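Local coordinates for versicolorin reductase (Brucella melitensis, PDB 4NIM), which probably catalyses NAD(P)-dependent oxidation or reduction as a short-chain dehydrogenase/reductase, its physiological substrate not established, at residues V123-P128 with K170-T175; R188-S193 with E247-M252. All coordinates share one frame; numbering follows the deposited sequence.

In the fold
Interactions 1 and 2 lie about 19 Å apart, centre to centre, within one Rossmann-type domain. Interaction 1 is the more interior: helices 114-142 and 164-183 pack through mostly buried side chains, with apolar contacts and a single water carrying the polar link, and Lys170 and Leu173 also touch strand 147-153 of the parallel sheet. Interaction 2 lies toward one edge of that sheet and is partly buried and polar, strand 190-196 gripping a turn in the loop that leads from helix 234-245 to strand 256-259. Helix 164-183 and strand 190-196 are consecutive elements, so the two contacts follow each other along the chain, and Asp174 of the first packs against Ser193 of the second.

Interaction 1 (V123-P128 with K170-T175); sequences VNTRAP and KGALDT. With EDO (1,2-ethanediol), chain B.
Lys170 reaches Asn124 by its far end: CB leads away from helix 114-142, but the bend at chi2 (-70°) turns CD back, and the rest of the chain runs extended until CE lies 3.7 Å from Asn124 ND2. The amide is held by other partners, OD1 by Leu103 N and ND2 by Ser169 OG. Lys170 NZ instead meets the backbone through a water, which accepts from NZ at 2.7 Å and donates to Asn124 O at 2.8 Å. Four residues on, Pro128 has no N-H to offer that carbonyl, and the helix is kinked there. Asn124 and Lys170 match the Asn and the YxxxK Lys of the classical short-chain dehydrogenase tetrad; in relatives a water linking the lysine to the asparagine carbonyl belongs to a proton relay, and the geometry is consistent with one here. Ala172 brings CB to Thr125 CG2 at 3.6 Å, on helical segments whose axes approach to 8.5 Å at 31°, while Thr125 OG1 bonds to Ser169 O. Leu173 has CG anti to the backbone N, which places it beside the Asn124 carbonyl. Of its branches, Leu173 CD1 meets Pro128 CB at 3.8 Å, and CD2 lies 3.8 Å from Asn124 O. Asp174 makes no contact with 123-128; its OD2 accepts from O1 of a 1,2-ethanediol, probably left from crystallisation, at 2.6 Å and also bonds to Ser156 and Asn195.

Interaction 2 (R188-S193 with E247-M252); sequences RIRVNS and EESGLM
Met252 O is gripped by two side chains of strand 190-196. Asn192 ND2 donates to Met252 O at 2.9 Å along an almost straight N-H...O line (177°), with the oxygen in the plane of the amide; seen from the carbonyl, however, this donor stands well above the plane, 56° out of it. Arg190 NH1 also donates to Met252 O at 2.9 Å, but lies in the carbonyl plane on a lone pair, and the oxygen sits at the edge of the guanidinium. The two donors thus approach the same oxygen from different directions. The bend of the arginine chain at chi3 (-55°) sets NE beneath Gly250 O, which stands 3.0 Å above the guanidinium plane, offset toward its rim. Arg190 NE is 3.1 Å from Gly250 O, yet the angle is too poor for a hydrogen bond, so this carbonyl meets the guanidinium over its face. Arg190 NH1 has a second, weak bond to Ser249 OG at 3.0 Å, a hydroxyl whose stronger partner is Phe243 O. Asn192 OD1 is taken by Ala255 N and packs 3.7 Å from Met252 CG, the two side chains crossing at about a right angle. On the loop side, Ser249 to Met252 forms a type II' turn with Gly250 at its positive-phi corner, closed by Met252 N to Ser249 O at 3.1 Å. This turn leads into strand 256-259, which pairs in parallel beside strand 190-196 as one of the two edge strands of the seven-stranded Rossmann-type sheet of the short-chain dehydrogenases.

Interaction 1 (V123-P128 with K170-T175)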
loop_
_atom_site.group_PDB
_atom_site.type_symbol
_atom_site.label_atom_id
_atom_site.label_comp_id
_atom_site.label_asym_id
_atom_site.label_seq_id
_atom_site.Cartn_x
_atom_site.Cartn_y
_atom_site.Cartn_z
ATOM N N VAL A 123 11.142 1.912 -3.177
ATOM C CA VAL A 123 9.781 1.473 -3.521
ATOM C C VAL A 123 8.971 1.277 -2.236
ATOM O O VAL A 123 7.820 1.631 -2.196
ATOM C CB VAL A 123 9.753 0.172 -4.365
ATOM C CG1 VAL A 123 8.318 -0.319 -4.607
ATOM C CG2 VAL A 123 10.473 0.394 -5.699
ATOM N N ASN A 124 9.594 0.734 -1.187
ATOM C CA ASN A 124 8.822 0.312 -0.001
ATOM C C ASN A 124 8.603 1.442 1.032
ATOM O O ASN A 124 7.679 1.341 1.859
ATOM C CB ASN A 124 9.431 -0.883 0.676
ATOM C CG ASN A 124 9.422 -2.108 -0.193
ATOM O OD1 ASN A 124 8.640 -2.206 -1.145
ATOM N ND2 ASN A 124 10.209 -3.070 0.167
ATOM N N THR A 125 9.400 2.505 0.949
ATOM C CA THR A 125 9.414 3.535 1.972
ATOM C C THR A 125 9.324 4.912 1.362
ATOM O O THR A 125 8.485 5.711 1.780
ATOM C CB THR A 125 10.713 3.439 2.876
ATOM O OG1 THR A 125 10.963 2.065 3.279
ATOM C CG2 THR A 125 10.515 4.266 4.076
ATOM N N ARG A 126 10.217 5.238 0.420
ATOM C CA ARG A 126 10.237 6.577 -0.185
ATOM C C ARG A 126 8.970 6.832 -1.064
ATOM O O ARG A 126 8.373 7.924 -1.036
ATOM C CB ARG A 126 11.502 6.761 -1.023
ATOM C CG ARG A 126 11.729 8.199 -1.448
ATOM C CD ARG A 126 13.083 8.390 -2.084
ATOM N NE ARG A 126 13.165 7.806 -3.402
ATOM C CZ ARG A 126 14.299 7.585 -4.056
ATOM N NH1 ARG A 126 15.464 7.888 -3.495
ATOM N NH2 ARG A 126 14.289 7.028 -5.254
ATOM N N ALA A 127 8.599 5.849 -1.856
ATOM C CA ALA A 127 7.401 6.010 -2.703
ATOM C C ALA A 127 6.170 6.277 -1.832
ATOM O O ALA A 127 5.513 7.299 -2.036
ATOM C CB ALA A 127 7.234 4.873 -3.669
ATOM N N PRO A 128 5.906 5.454 -0.802
ATOM C CA PRO A 128 4.817 5.863 0.098
ATOM C C PRO A 128 4.969 7.244 0.677
ATOM O O PRO A 128 3.987 7.974 0.758
ATOM C CB PRO A 128 4.838 4.781 1.162
ATOM C CG PRO A 128 5.261 3.544 0.379
ATOM C CD PRO A 128 6.275 4.041 -0.588
ATOM N N LYS A 170 10.275 -1.934 5.603
ATOM C CA LYS A 170 8.928 -2.082 6.200
ATOM C C LYS A 170 8.822 -1.538 7.625
ATOM O O LYS A 170 7.806 -0.948 7.986
ATOM C CB LYS A 170 8.528 -3.542 6.146
ATOM C CG LYS A 170 8.531 -4.069 4.714
ATOM C CD LYS A 170 7.395 -3.478 3.868
ATOM C CE LYS A 170 7.440 -3.975 2.437
ATOM N NZ LYS A 170 6.227 -3.629 1.571
ATOM N N GLY A 171 9.891 -1.644 8.430
ATOM C CA GLY A 171 9.877 -1.007 9.708
ATOM C C GLY A 171 9.842 0.481 9.598
ATOM O O GLY A 171 9.153 1.145 10.362
ATOM N N ALA A 172 10.532 1.026 8.604
ATOM C CA ALA A 172 10.456 2.445 8.376
ATOM C C ALA A 172 9.021 2.859 8.021
ATOM O O ALA A 172 8.536 3.909 8.483
ATOM C CB ALA A 172 11.388 2.860 7.251
ATOM N N LEU A 173 8.352 2.035 7.228
ATOM C CA LEU A 173 6.982 2.332 6.844
ATOM C C LEU A 173 6.009 2.373 8.047
ATOM O O LEU A 173 5.118 3.252 8.136
ATOM C CB LEU A 173 6.541 1.367 5.779
ATOM C CG LEU A 173 5.123 1.582 5.168
ATOM C CD1 LEU A 173 5.050 2.883 4.411
ATOM C CD2 LEU A 173 4.825 0.460 4.241
ATOM N N ASP A 174 6.126 1.413 8.946
ATOM C CA ASP A 174 5.316 1.404 10.170
ATOM C C ASP A 174 5.545 2.670 10.969
ATOM O O ASP A 174 4.584 3.272 11.444
ATOM C CB ASP A 174 5.628 0.218 11.058
ATOM C CG ASP A 174 5.195 -1.124 10.476
ATOM O OD1 ASP A 174 4.793 -1.170 9.293
ATOM O OD2 ASP A 174 5.230 -2.139 11.266
ATOM N N THR A 175 6.810 3.039 11.209
ATOM C CA THR A 175 7.065 4.296 11.865
ATOM C C THR A 175 6.450 5.517 11.178
ATOM O O THR A 175 5.830 6.398 11.809
ATOM C CB THR A 175 8.562 4.516 12.093
ATOM O OG1 THR A 175 9.030 3.465 12.943
ATOM C CG2 THR A 175 8.791 5.864 12.738
HETATM C C1 EDO B . 6.540 -2.540 14.353
HETATM O O1 EDO B . 5.292 -1.993 13.861
HETATM C C2 EDO B . 7.774 -1.958 13.641
HETATM O O2 EDO B . 8.115 -0.600 14.026
HETATM O O HOH W 1 6.080 -0.910 1.343
#

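Interaction 2 (R188-S193 with E247-M252)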
loop_
_atom_site.group_PDB
_atom_site.type_symbol
_atom_site.label_atom_id
_atom_site.label_comp_id
_atom_site.label_asym_id
_atom_site.label_seq_id
_atom_site.Cartn_x
_atom_site.Cartn_y
_atom_site.Cartn_z
ATOM N N ARG A 188 -8.475 15.019 10.475
ATOM C CA ARG A 188 -9.346 13.868 10.253
ATOM C C ARG A 188 -8.940 13.122 8.983
ATOM O O ARG A 188 -9.787 12.555 8.266
ATOM C CB ARG A 188 -10.834 14.285 10.259
ATOM C CG ARG A 188 -11.267 14.797 11.624
ATOM C CD ARG A 188 -12.776 15.032 11.718
ATOM N NE ARG A 188 -13.106 16.429 11.458
ATOM C CZ ARG A 188 -14.323 16.895 11.186
ATOM N NH1 ARG A 188 -15.383 16.086 11.152
ATOM N NH2 ARG A 188 -14.484 18.196 10.957
ATOM N N ILE A 189 -7.629 13.154 8.712
ATOM C CA ILE A 189 -7.037 12.327 7.694
ATOM C C ILE A 189 -6.487 11.103 8.405
ATOM O O ILE A 189 -5.643 11.243 9.335
ATOM C CB ILE A 189 -5.910 13.033 6.916
ATOM C CG1 ILE A 189 -6.449 14.243 6.183
ATOM C CG2 ILE A 189 -5.258 12.026 5.958
ATOM C CD1 ILE A 189 -5.393 15.250 5.716
ATOM N N ARG A 190 -6.917 9.909 7.970
ATOM C CA ARG A 190 -6.623 8.691 8.725
ATOM C C ARG A 190 -5.582 7.914 7.958
ATOM O O ARG A 190 -5.643 7.897 6.731
ATOM C CB ARG A 190 -7.868 7.848 8.922
ATOM C CG ARG A 190 -8.908 8.617 9.690
ATOM C CD ARG A 190 -10.123 7.771 9.984
ATOM N NE ARG A 190 -10.713 7.195 8.787
ATOM C CZ ARG A 190 -10.689 5.899 8.450
ATOM N NH1 ARG A 190 -10.098 4.977 9.214
ATOM N NH2 ARG A 190 -11.355 5.503 7.364
ATOM N N VAL A 191 -4.579 7.422 8.668
ATOM C CA VAL A 191 -3.475 6.646 8.072
ATOM C C VAL A 191 -3.233 5.376 8.892
ATOM O O VAL A 191 -2.824 5.442 10.053
ATOM C CB VAL A 191 -2.178 7.456 8.016
ATOM C CG1 VAL A 191 -1.141 6.738 7.147
ATOM C CG2 VAL A 191 -2.445 8.882 7.492
ATOM N N ASN A 192 -3.437 4.239 8.268
ATOM C CA ASN A 192 -3.357 2.962 8.937
ATOM C C ASN A 192 -2.536 2.003 8.122
ATOM O O ASN A 192 -2.353 2.184 6.890
ATOM C CB ASN A 192 -4.743 2.390 9.160
ATOM C CG ASN A 192 -5.541 3.184 10.154
ATOM O OD1 ASN A 192 -5.268 3.179 11.352
ATOM N ND2 ASN A 192 -6.567 3.838 9.658
ATOM N N SER A 193 -2.019 0.991 8.810
ATOM C CA SER A 193 -1.203 -0.012 8.158
ATOM C C SER A 193 -1.773 -1.409 8.272
ATOM O O SER A 193 -2.292 -1.782 9.307
ATOM C CB SER A 193 0.217 -0.006 8.813
ATOM O OG SER A 193 1.017 -0.976 8.163
ATOM N N GLU A 247 -15.562 4.277 5.822
ATOM C CA GLU A 247 -16.212 4.810 7.035
ATOM C C GLU A 247 -16.434 3.747 8.072
ATOM O O GLU A 247 -16.649 4.061 9.232
ATOM C CB GLU A 247 -17.596 5.465 6.691
ATOM N N GLU A 248 -16.399 2.480 7.672
ATOM C CA GLU A 248 -16.681 1.401 8.578
ATOM C C GLU A 248 -15.631 1.333 9.708
ATOM O O GLU A 248 -15.941 0.907 10.802
ATOM C CB GLU A 248 -16.727 0.086 7.804
ATOM C CG GLU A 248 -17.528 -1.013 8.435
ATOM C CD GLU A 248 -18.997 -0.718 8.717
ATOM O OE1 GLU A 248 -19.641 0.083 8.041
ATOM O OE2 GLU A 248 -19.516 -1.305 9.669
ATOM N N SER A 249 -14.404 1.781 9.445
ATOM C CA SER A 249 -13.357 1.819 10.494
ATOM C C SER A 249 -13.333 3.097 11.330
ATOM O O SER A 249 -12.441 3.278 12.224
ATOM C CB SER A 249 -12.002 1.545 9.885
ATOM O OG SER A 249 -11.725 2.460 8.847
ATOM N N GLY A 250 -14.313 3.950 11.073
ATOM C CA GLY A 250 -14.594 5.128 11.888
ATOM C C GLY A 250 -13.390 6.045 11.957
ATOM O O GLY A 250 -12.749 6.336 10.923
ATOM N N LEU A 251 -13.027 6.421 13.179
ATOM C CA LEU A 251 -11.902 7.343 13.399
ATOM C C LEU A 251 -10.516 6.681 13.449
ATOM O O LEU A 251 -9.501 7.363 13.628
ATOM C CB LEU A 251 -12.162 8.201 14.636
ATOM C CG LEU A 251 -12.320 7.539 16.022
ATOM C CD1 LEU A 251 -11.041 6.862 16.504
ATOM C CD2 LEU A 251 -12.782 8.575 17.043
ATOM N N MET A 252 -10.470 5.351 13.342
ATOM C CA MET A 252 -9.222 4.637 13.426
ATOM C C MET A 252 -8.110 5.248 12.593
ATOM O O MET A 252 -8.273 5.438 11.389
ATOM C CB MET A 252 -9.449 3.189 12.979
ATOM C CG MET A 252 -8.314 2.281 13.174
ATOM S SD MET A 252 -8.614 0.612 12.503
ATOM C CE MET A 252 -10.068 0.106 13.392
#